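Local coordinates for protein alpha-1,2-mannosidase (Bacteroides thetaiotaomicron, PDB 2WW2) that hydrolyses alpha-linked mannose as an inverting, calcium-dependent family GH92 alpha-mannosidase of a human gut symbiont, at residues Tyr361-Met367 / Glu406-Gln411. Sequence-based numbering, arbitrary orientation.
Sequences YNESGFM and EAMIHQ
Ala407 sets its methyl squarely over the Tyr361 ring, a CH-pi contact with CB 3.5 Å from the centroid and 3° off the ring normal. The apolar layer continues with Met367, whose SD lies 4.1 Å from Ala407 CB and whose bent end brings CE against Met408 CA. Phe366 and His410 meet obliquely, planes 44° apart, with His410 NE2 over one face of the Phe366 ring, offset toward the rim.

Hydrogen bonds flank this layer. The tyrosine reaches across to helix 401-413 with CG anti to the backbone N (chi1 168°), and Tyr361 OH donates to Glu406 OE2 at 2.7 Å, on the anti side of the carboxylate. Were Tyr361 an alanine, that carboxylate would probably lose its phenolic donor and a gap would open over the Ala407 methyl. Past the end of helix 347-364, Gln411 OE1 accepts from Met367 N at 3.1 Å and Gln411 NE2 donates to Met367 O at 2.9 Å, each donor lying out of the acceptor's carbonyl plane. NE2 is also hydrogen-bonded to Glu369 OE2, its strongest polar partner.

The chemistry thus changes along this junction in the catalytic domain: one aromatic ring, Tyr361, lies against helix 401-413, while a buried side-chain amide, using both donor and acceptor, ties down the chain leaving helix 347-364.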
loop_
_atom_site.group_PDB
_atom_site.type_symbol
_atom_site.label_atom_id
_atom_site.label_comp_id
_atom_site.label_asym_id
_atom_site.label_seq_id
_atom_site.Cartn_x
_atom_site.Cartn_y
_atom_site.Cartn_z
ATOM N N TYR A 361 0.435 -4.466 -45.988
ATOM C CA TYR A 361 1.756 -3.916 -46.340
ATOM C C TYR A 361 1.791 -3.465 -47.805
ATOM O O TYR A 361 2.290 -2.375 -48.112
ATOM C CB TYR A 361 2.867 -4.944 -46.059
ATOM C CG TYR A 361 4.220 -4.596 -46.650
ATOM C CD1 TYR A 361 5.055 -3.661 -46.042
ATOM C CD2 TYR A 361 4.667 -5.214 -47.814
ATOM C CE1 TYR A 361 6.303 -3.352 -46.593
ATOM C CE2 TYR A 361 5.903 -4.920 -48.360
ATOM C CZ TYR A 361 6.711 -3.987 -47.751
ATOM O OH TYR A 361 7.941 -3.714 -48.307
ATOM N N ASN A 362 1.250 -4.289 -48.708
ATOM C CA ASN A 362 1.244 -3.920 -50.123
ATOM C C ASN A 362 0.374 -2.679 -50.353
ATOM O O ASN A 362 0.712 -1.809 -51.148
ATOM C CB ASN A 362 0.758 -5.083 -51.007
ATOM C CG ASN A 362 1.777 -6.204 -51.106
ATOM O OD1 ASN A 362 2.972 -5.975 -50.956
ATOM N ND2 ASN A 362 1.309 -7.416 -51.368
ATOM N N GLU A 363 -0.743 -2.607 -49.636
ATOM C CA GLU A 363 -1.703 -1.524 -49.814
ATOM C C GLU A 363 -1.329 -0.212 -49.110
ATOM O O GLU A 363 -1.850 0.843 -49.472
ATOM C CB GLU A 363 -3.101 -1.999 -49.381
ATOM C CG GLU A 363 -3.693 -2.978 -50.365
ATOM C CD GLU A 363 -4.618 -4.004 -49.733
ATOM O OE1 GLU A 363 -5.269 -3.705 -48.708
ATOM O OE2 GLU A 363 -4.705 -5.117 -50.274
ATOM N N SER A 364 -0.443 -0.260 -48.118
ATOM C CA SER A 364 -0.155 0.936 -47.313
ATOM C C SER A 364 1.324 1.275 -47.133
ATOM O O SER A 364 1.660 2.378 -46.705
ATOM C CB SER A 364 -0.775 0.796 -45.916
ATOM O OG SER A 364 0.005 -0.073 -45.122
ATOM N N GLY A 365 2.207 0.323 -47.401
ATOM C CA GLY A 365 3.642 0.556 -47.175
ATOM C C GLY A 365 4.156 0.030 -45.841
ATOM O O GLY A 365 5.374 -0.122 -45.656
ATOM N N PHE A 366 3.240 -0.256 -44.910
ATOM C CA PHE A 366 3.627 -0.792 -43.608
ATOM C C PHE A 366 2.732 -1.959 -43.220
ATOM O O PHE A 366 1.546 -1.979 -43.552
ATOM C CB PHE A 366 3.514 0.285 -42.511
ATOM C CG PHE A 366 4.597 1.352 -42.565
ATOM C CD1 PHE A 366 5.799 1.172 -41.895
ATOM C CD2 PHE A 366 4.382 2.547 -43.240
ATOM C CE1 PHE A 366 6.791 2.147 -41.907
ATOM C CE2 PHE A 366 5.366 3.532 -43.265
ATOM C CZ PHE A 366 6.583 3.327 -42.601
ATOM N N MET A 367 3.274 -2.906 -42.466
ATOM C CA MET A 367 2.423 -3.897 -41.827
ATOM C C MET A 367 1.674 -3.238 -40.675
ATOM O O MET A 367 2.186 -2.315 -40.032
ATOM C CB MET A 367 3.241 -5.073 -41.293
ATOM C CG MET A 367 3.989 -5.835 -42.379
ATOM S SD MET A 367 4.766 -7.332 -41.726
ATOM C CE MET A 367 6.192 -6.630 -40.890
ATOM N N GLU A 406 11.092 -8.715 -46.723
ATOM C CA GLU A 406 11.234 -7.310 -47.108
ATOM C C GLU A 406 10.349 -6.444 -46.218
ATOM O O GLU A 406 10.782 -5.403 -45.713
ATOM C CB GLU A 406 10.850 -7.141 -48.577
ATOM C CG GLU A 406 10.628 -5.715 -49.038
ATOM C CD GLU A 406 9.899 -5.655 -50.388
ATOM O OE1 GLU A 406 10.502 -6.052 -51.399
ATOM O OE2 GLU A 406 8.729 -5.211 -50.435
ATOM N N ALA A 407 9.113 -6.899 -46.021
ATOM C CA ALA A 407 8.154 -6.204 -45.179
ATOM C C ALA A 407 8.648 -6.108 -43.731
ATOM O O ALA A 407 8.512 -5.063 -43.090
ATOM C CB ALA A 407 6.790 -6.932 -45.230
ATOM N N MET A 408 9.212 -7.204 -43.223
ATOM C CA MET A 408 9.714 -7.261 -41.846
ATOM C C MET A 408 10.852 -6.277 -41.647
ATOM O O MET A 408 10.868 -5.513 -40.684
ATOM C CB MET A 408 10.247 -8.662 -41.531
ATOM C CG MET A 408 9.176 -9.723 -41.349
ATOM S SD MET A 408 9.998 -11.328 -41.231
ATOM C CE MET A 408 8.567 -12.382 -41.494
ATOM N N ILE A 409 11.824 -6.320 -42.554
ATOM C CA ILE A 409 12.950 -5.421 -42.467
ATOM C C ILE A 409 12.490 -3.960 -42.554
ATOM O O ILE A 409 12.991 -3.100 -41.811
ATOM C CB ILE A 409 14.002 -5.714 -43.577
ATOM C CG1 ILE A 409 14.655 -7.075 -43.327
ATOM C CG2 ILE A 409 15.066 -4.624 -43.600
ATOM C CD1 ILE A 409 15.530 -7.547 -44.464
ATOM N N HIS A 410 11.562 -3.667 -43.465
ATOM C CA HIS A 410 11.083 -2.288 -43.631
ATOM C C HIS A 410 10.398 -1.787 -42.356
ATOM O O HIS A 410 10.551 -0.634 -41.946
ATOM C CB HIS A 410 10.141 -2.172 -44.834
ATOM C CG HIS A 410 9.450 -0.850 -44.937
ATOM N ND1 HIS A 410 10.053 0.274 -45.466
ATOM C CD2 HIS A 410 8.204 -0.473 -44.573
ATOM C CE1 HIS A 410 9.205 1.288 -45.418
ATOM N NE2 HIS A 410 8.076 0.857 -44.878
ATOM N N GLN A 411 9.657 -2.678 -41.713
ATOM C CA GLN A 411 8.968 -2.347 -40.472
ATOM C C GLN A 411 9.965 -1.895 -39.385
ATOM O O GLN A 411 9.610 -1.134 -38.480
ATOM C CB GLN A 411 8.152 -3.561 -39.997
ATOM C CG GLN A 411 7.078 -3.247 -38.944
ATOM C CD GLN A 411 5.825 -2.631 -39.546
ATOM O OE1 GLN A 411 5.787 -2.295 -40.736
ATOM N NE2 GLN A 411 4.781 -2.495 -38.725
#